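Local coordinates for protein DMATS type aromatic prenyltransferase (Streptomyces coelicolor, PDB 6ZS0) that prenylates tryptophan, probably transferring a dimethylallyl group from its diphosphate to carbon 5 of the indole ring, at residues L212-A217 and A231-F236; G248-P253 and R278-H283. One frame throughout, in Å; residues are numbered along the deposited sequence.

Contact 1: residues L212-A217 and A231-F236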
loop_
_atom_site.group_PDB
_atom_site.type_symbol
_atom_site.label_atom_id
_atom_site.label_comp_id
_atom_site.label_asym_id
_atom_site.label_seq_id
_atom_site.Cartn_x
_atom_site.Cartn_y
_atom_site.Cartn_z
ATOM N N LEU A 212 10.782 16.331 0.111
ATOM C CA LEU A 212 11.719 15.627 1.017
ATOM C C LEU A 212 13.130 15.626 0.438
ATOM O O LEU A 212 13.311 15.429 -0.769
ATOM C CB LEU A 212 11.239 14.188 1.240
ATOM C CG LEU A 212 11.983 13.359 2.286
ATOM C CD1 LEU A 212 11.853 13.910 3.703
ATOM C CD2 LEU A 212 11.474 11.943 2.243
ATOM N N THR A 213 14.119 15.829 1.316
ATOM C CA THR A 213 15.549 15.709 0.986
ATOM C C THR A 213 16.149 14.484 1.657
ATOM O O THR A 213 15.554 13.934 2.604
ATOM C CB THR A 213 16.338 16.933 1.475
ATOM O OG1 THR A 213 16.202 16.977 2.900
ATOM C CG2 THR A 213 15.834 18.200 0.836
ATOM N N ALA A 214 17.299 14.065 1.157
ATOM C CA ALA A 214 17.992 12.876 1.649
ATOM C C ALA A 214 18.327 13.091 3.142
ATOM O O ALA A 214 18.093 12.195 3.927
ATOM C CB ALA A 214 19.219 12.640 0.806
ATOM N N GLY A 215 18.819 14.276 3.506
ATOM C CA GLY A 215 19.150 14.615 4.904
ATOM C C GLY A 215 17.940 14.596 5.807
ATOM O O GLY A 215 18.040 14.091 6.927
ATOM N N ARG A 216 16.809 15.145 5.351
ATOM C CA ARG A 216 15.591 15.198 6.186
ATOM C C ARG A 216 15.080 13.760 6.363
ATOM O O ARG A 216 14.663 13.397 7.486
ATOM C CB ARG A 216 14.548 16.141 5.589
ATOM C CG ARG A 216 13.439 16.479 6.569
ATOM C CD ARG A 216 12.391 17.422 6.022
ATOM N NE ARG A 216 13.036 18.604 5.455
ATOM C CZ ARG A 216 12.982 18.969 4.188
ATOM N NH1 ARG A 216 12.189 18.324 3.343
ATOM N NH2 ARG A 216 13.680 20.014 3.773
ATOM N N ALA A 217 15.150 12.972 5.303
ATOM C CA ALA A 217 14.706 11.561 5.283
ATOM C C ALA A 217 15.484 10.780 6.352
ATOM O O ALA A 217 14.881 10.041 7.106
ATOM C CB ALA A 217 14.908 10.991 3.912
ATOM N N ALA A 231 21.657 4.236 5.433
ATOM C CA ALA A 231 20.850 3.295 4.621
ATOM C C ALA A 231 19.653 4.061 4.057
ATOM O O ALA A 231 19.267 3.812 2.923
ATOM C CB ALA A 231 20.390 2.094 5.421
ATOM N N VAL A 232 19.098 4.959 4.847
ATOM C CA VAL A 232 17.904 5.744 4.445
ATOM C C VAL A 232 18.337 6.718 3.344
ATOM O O VAL A 232 17.625 6.825 2.333
ATOM C CB VAL A 232 17.254 6.437 5.654
ATOM C CG1 VAL A 232 16.103 7.331 5.227
ATOM C CG2 VAL A 232 16.763 5.418 6.672
ATOM N N GLU A 233 19.505 7.358 3.486
ATOM C CA GLU A 233 20.004 8.328 2.475
ATOM C C GLU A 233 20.339 7.593 1.183
ATOM O O GLU A 233 19.999 8.106 0.124
ATOM C CB GLU A 233 21.229 9.107 2.964
ATOM C CG GLU A 233 20.895 10.088 4.063
ATOM C CD GLU A 233 21.790 11.307 4.138
ATOM O OE1 GLU A 233 22.279 11.759 3.067
ATOM O OE2 GLU A 233 21.971 11.830 5.259
ATOM N N GLY A 234 20.998 6.438 1.286
ATOM C CA GLY A 234 21.355 5.617 0.122
ATOM C C GLY A 234 20.110 5.219 -0.650
ATOM O O GLY A 234 20.095 5.330 -1.885
ATOM N N PHE A 235 19.082 4.800 0.063
ATOM C CA PHE A 235 17.834 4.321 -0.556
ATOM C C PHE A 235 17.174 5.523 -1.227
ATOM O O PHE A 235 16.756 5.407 -2.392
ATOM C CB PHE A 235 16.926 3.675 0.477
ATOM C CG PHE A 235 15.506 3.552 0.019
ATOM C CD1 PHE A 235 15.159 2.613 -0.940
ATOM C CD2 PHE A 235 14.533 4.383 0.523
ATOM C CE1 PHE A 235 13.856 2.527 -1.395
ATOM C CE2 PHE A 235 13.223 4.256 0.100
ATOM C CZ PHE A 235 12.892 3.329 -0.852
ATOM N N PHE A 236 17.072 6.635 -0.504
ATOM C CA PHE A 236 16.477 7.885 -1.040
ATOM C C PHE A 236 17.139 8.204 -2.389
ATOM O O PHE A 236 16.448 8.474 -3.372
ATOM C CB PHE A 236 16.611 9.033 -0.041
ATOM C CG PHE A 236 16.085 10.364 -0.539
ATOM C CD1 PHE A 236 14.867 10.878 -0.098
ATOM C CD2 PHE A 236 16.844 11.143 -1.392
ATOM C CE1 PHE A 236 14.418 12.117 -0.551
ATOM C CE2 PHE A 236 16.378 12.359 -1.863
ATOM C CZ PHE A 236 15.169 12.847 -1.429
#
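The short helix 214-217 lies against helix 229-240 at close quarters, Ala214 CA coming within 5.0 Å of Glu233 CA. The short side chains of Ala214 and Ala217 are consistent with so near an approach. Phe236 supplies the most contact area: with CG anti to its backbone N (chi1 177°), the ring reaches across and lies against the start of the short helix. One ring face is covered near its rim by Thr213 C and Ala214 N, so a peptide unit sits on it. At the ring edge, close to its plane, Leu212 O is 3.2 Å from Phe236 CZ. The CB of Ala214 touches Phe236 CD2 at 3.6 Å, while Leu212 CG rests 3.9 Å from Phe236 CE1 and its side chain crosses the ring obliquely. Farther along, Val232 CG1, also anti to its backbone N, meets Ala217 O at 3.5 Å. Glu233 lays its CG 3.5 Å from Ala214 O, and its OE1 forms a salt bridge with Arg237 of its own helix. Thr213 is the N-cap of the short helix: its OG1 accepts from Arg216 N at 3.1 Å, with an N-H...O angle of 155°. Leu273 of barrel strand 270-275 touches Leu212, Ala217 and Val232, so the pair of helices is packed on the sheet. Because the two segments share no hydrogen bond, their fit rests on shape and on burial of apolar groups, with the weakly positive ring edge of Phe236 probably favoured beside the carbonyl oxygen of Leu212.

Contact 2: residues G248-P253 and R278-H283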
loop_
_atom_site.group_PDB
_atom_site.type_symbol
_atom_site.label_atom_id
_atom_site.label_comp_id
_atom_site.label_asym_id
_atom_site.label_seq_id
_atom_site.Cartn_x
_atom_site.Cartn_y
_atom_site.Cartn_z
ATOM N N GLY A 248 14.814 19.024 -2.902
ATOM C CA GLY A 248 13.774 18.131 -2.392
ATOM C C GLY A 248 13.071 17.454 -3.543
ATOM O O GLY A 248 13.001 18.036 -4.646
ATOM N N LEU A 249 12.585 16.260 -3.313
ATOM C CA LEU A 249 11.808 15.516 -4.321
ATOM C C LEU A 249 10.730 16.443 -4.861
ATOM O O LEU A 249 10.042 17.094 -4.063
ATOM C CB LEU A 249 11.202 14.278 -3.668
ATOM C CG LEU A 249 12.207 13.245 -3.197
ATOM C CD1 LEU A 249 11.501 12.025 -2.658
ATOM C CD2 LEU A 249 13.189 12.863 -4.296
ATOM N N ASP A 250 10.571 16.499 -6.177
ATOM C CA ASP A 250 9.711 17.514 -6.807
ATOM C C ASP A 250 8.491 16.907 -7.498
ATOM O O ASP A 250 7.783 17.667 -8.103
ATOM C CB ASP A 250 10.515 18.355 -7.782
ATOM C CG ASP A 250 11.279 17.557 -8.821
ATOM O OD1 ASP A 250 11.999 18.226 -9.604
ATOM O OD2 ASP A 250 11.110 16.346 -8.895
ATOM N N GLY A 251 8.216 15.630 -7.290
ATOM C CA GLY A 251 6.965 15.006 -7.763
ATOM C C GLY A 251 5.951 14.916 -6.629
ATOM O O GLY A 251 5.898 15.820 -5.770
ATOM N N ARG A 252 5.100 13.910 -6.653
ATOM C CA ARG A 252 4.118 13.775 -5.566
ATOM C C ARG A 252 4.885 13.483 -4.277
ATOM O O ARG A 252 6.029 13.046 -4.306
ATOM C CB ARG A 252 3.127 12.661 -5.889
ATOM C CG ARG A 252 3.631 11.275 -5.558
ATOM C CD ARG A 252 2.674 10.196 -6.043
ATOM N NE ARG A 252 2.696 10.162 -7.494
ATOM C CZ ARG A 252 1.830 9.501 -8.257
ATOM N NH1 ARG A 252 1.969 9.519 -9.578
ATOM N NH2 ARG A 252 0.844 8.817 -7.694
ATOM N N PRO A 253 4.265 13.750 -3.117
ATOM C CA PRO A 253 4.970 13.652 -1.844
ATOM C C PRO A 253 5.433 12.220 -1.518
ATOM O O PRO A 253 4.804 11.226 -1.883
ATOM C CB PRO A 253 3.901 14.134 -0.832
ATOM C CG PRO A 253 2.897 14.904 -1.633
ATOM C CD PRO A 253 2.890 14.206 -2.973
ATOM N N ARG A 278 7.574 6.211 -9.651
ATOM C CA ARG A 278 6.950 6.403 -10.986
ATOM C C ARG A 278 7.063 7.847 -11.432
ATOM O O ARG A 278 6.934 8.103 -12.635
ATOM C CB ARG A 278 5.486 5.934 -11.047
ATOM C CG ARG A 278 4.505 6.663 -10.141
ATOM C CD ARG A 278 3.091 6.235 -10.494
ATOM N NE ARG A 278 2.789 6.752 -11.821
ATOM C CZ ARG A 278 1.837 6.296 -12.658
ATOM N NH1 ARG A 278 1.705 6.853 -13.840
ATOM N NH2 ARG A 278 1.043 5.318 -12.312
ATOM N N ASP A 279 7.195 8.811 -10.503
ATOM C CA ASP A 279 7.289 10.250 -10.842
ATOM C C ASP A 279 8.725 10.642 -11.199
ATOM O O ASP A 279 8.897 11.748 -11.622
ATOM C CB ASP A 279 6.801 11.120 -9.689
ATOM C CG ASP A 279 5.312 11.076 -9.466
ATOM O OD1 ASP A 279 4.606 10.425 -10.266
ATOM O OD2 ASP A 279 4.861 11.788 -8.542
ATOM N N TYR A 280 9.691 9.729 -11.098
ATOM C CA TYR A 280 11.142 10.098 -11.128
ATOM C C TYR A 280 11.894 9.274 -12.171
ATOM O O TYR A 280 13.134 9.291 -12.132
ATOM C CB TYR A 280 11.776 9.939 -9.733
ATOM C CG TYR A 280 11.102 10.819 -8.707
ATOM C CD1 TYR A 280 11.089 12.185 -8.847
ATOM C CD2 TYR A 280 10.452 10.279 -7.613
ATOM C CE1 TYR A 280 10.424 13.006 -7.956
ATOM C CE2 TYR A 280 9.806 11.076 -6.687
ATOM C CZ TYR A 280 9.798 12.452 -6.851
ATOM O OH TYR A 280 9.121 13.273 -5.991
ATOM N N VAL A 281 11.188 8.589 -13.060
ATOM C CA VAL A 281 11.808 7.710 -14.087
ATOM C C VAL A 281 11.239 8.045 -15.461
ATOM O O VAL A 281 10.129 8.554 -15.530
ATOM C CB VAL A 281 11.550 6.236 -13.769
ATOM C CG1 VAL A 281 12.235 5.824 -12.493
ATOM C CG2 VAL A 281 10.064 5.933 -13.720
ATOM N N ARG A 282 11.953 7.648 -16.516
ATOM C CA ARG A 282 11.447 7.735 -17.908
ATOM C C ARG A 282 10.441 6.618 -18.162
ATOM O O ARG A 282 9.546 6.826 -18.959
ATOM C CB ARG A 282 12.583 7.579 -18.916
ATOM C CG ARG A 282 13.651 8.647 -18.841
ATOM C CD ARG A 282 14.778 8.339 -19.830
ATOM N NE ARG A 282 15.778 9.402 -19.927
ATOM C CZ ARG A 282 16.814 9.573 -19.096
ATOM N NH1 ARG A 282 17.655 10.580 -19.297
ATOM N NH2 ARG A 282 16.994 8.755 -18.066
ATOM N N HIS A 283 10.638 5.452 -17.554
ATOM C CA HIS A 283 9.824 4.244 -17.820
ATOM C C HIS A 283 10.071 3.204 -16.738
ATOM O O HIS A 283 10.987 3.384 -15.894
ATOM C CB HIS A 283 10.075 3.692 -19.245
ATOM C CG HIS A 283 11.516 3.471 -19.554
ATOM N ND1 HIS A 283 12.236 2.475 -18.957
ATOM C CD2 HIS A 283 12.369 4.126 -20.381
ATOM C CE1 HIS A 283 13.487 2.504 -19.411
ATOM N NE2 HIS A 283 13.587 3.509 -20.287
HETATM O O HOH W 1 8.436 12.296 -3.473
#
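The open end of a beta-hairpin of the barrel is tied together here: residues 248-253 lead into strand 254-260, and residues 278-283 follow its antiparallel neighbour, strand 270-275. Arg252, its chain bent at chi3 (69°), grips the Asp279 carboxylate side-on with two nitrogens, one to each oxygen. Its NH1 reaches the syn lone pair of Asp279 OD1 at 2.9 Å. NE binds Asp279 OD2, also at 2.9 Å, but from above the carboxylate plane, in keeping with the 44° between the two flat groups. That same OD2 accepts a second bond, the third between the two residues, through its anti lone pair from Arg252 N at 2.9 Å. An alanine at Asp279 would remove all three bonds and would probably loosen the junction, leaving the Arg252 guanidinium less firmly oriented. Arg278 NE lies 3.7 Å from Arg252 NH1, a crowding of like charges probably eased by Asp279 and by Asp59, which forms a salt bridge with Arg252 NH2. Alongside, Tyr280 OH accepts from Gly251 N at 2.8 Å. A water is hydrogen-bonded to Tyr280 OH at 2.8 Å and donates to Arg252 O, bridging the two segments. The Tyr280 ring has Asp279 CB over one face and Leu249 CD2 over the other, with Asp250 OD2 in plane at its edge, 3.5 Å from CE1. The arrangement joins loops flanking neighbouring strands of the closed antiparallel barrel at the core of the ABBA fold, where alpha-beta-beta-alpha units put helices round a ring of strands.

Overall arrangement
Contact 1 is complete in sequence before contact 2 begins, and their centres are about 14 Å apart on one flank of the molecule. Residues 212-217 follow strand 202-209, and contact 2 flanks strands 254-260 and 270-275; these three strands are consecutive in the ten-stranded antiparallel barrel. The two contacts also touch: Leu212 O and Leu249 N are 2.8 Å apart, a probable backbone hydrogen bond, and Phe236 CZ packs 3.5 Å from Leu249 CG. Leu249 therefore connects the helical layer of contact 1 with the loop junction of contact 2, making one continuous patch of the ABBA barrel from outer helix to hairpin end.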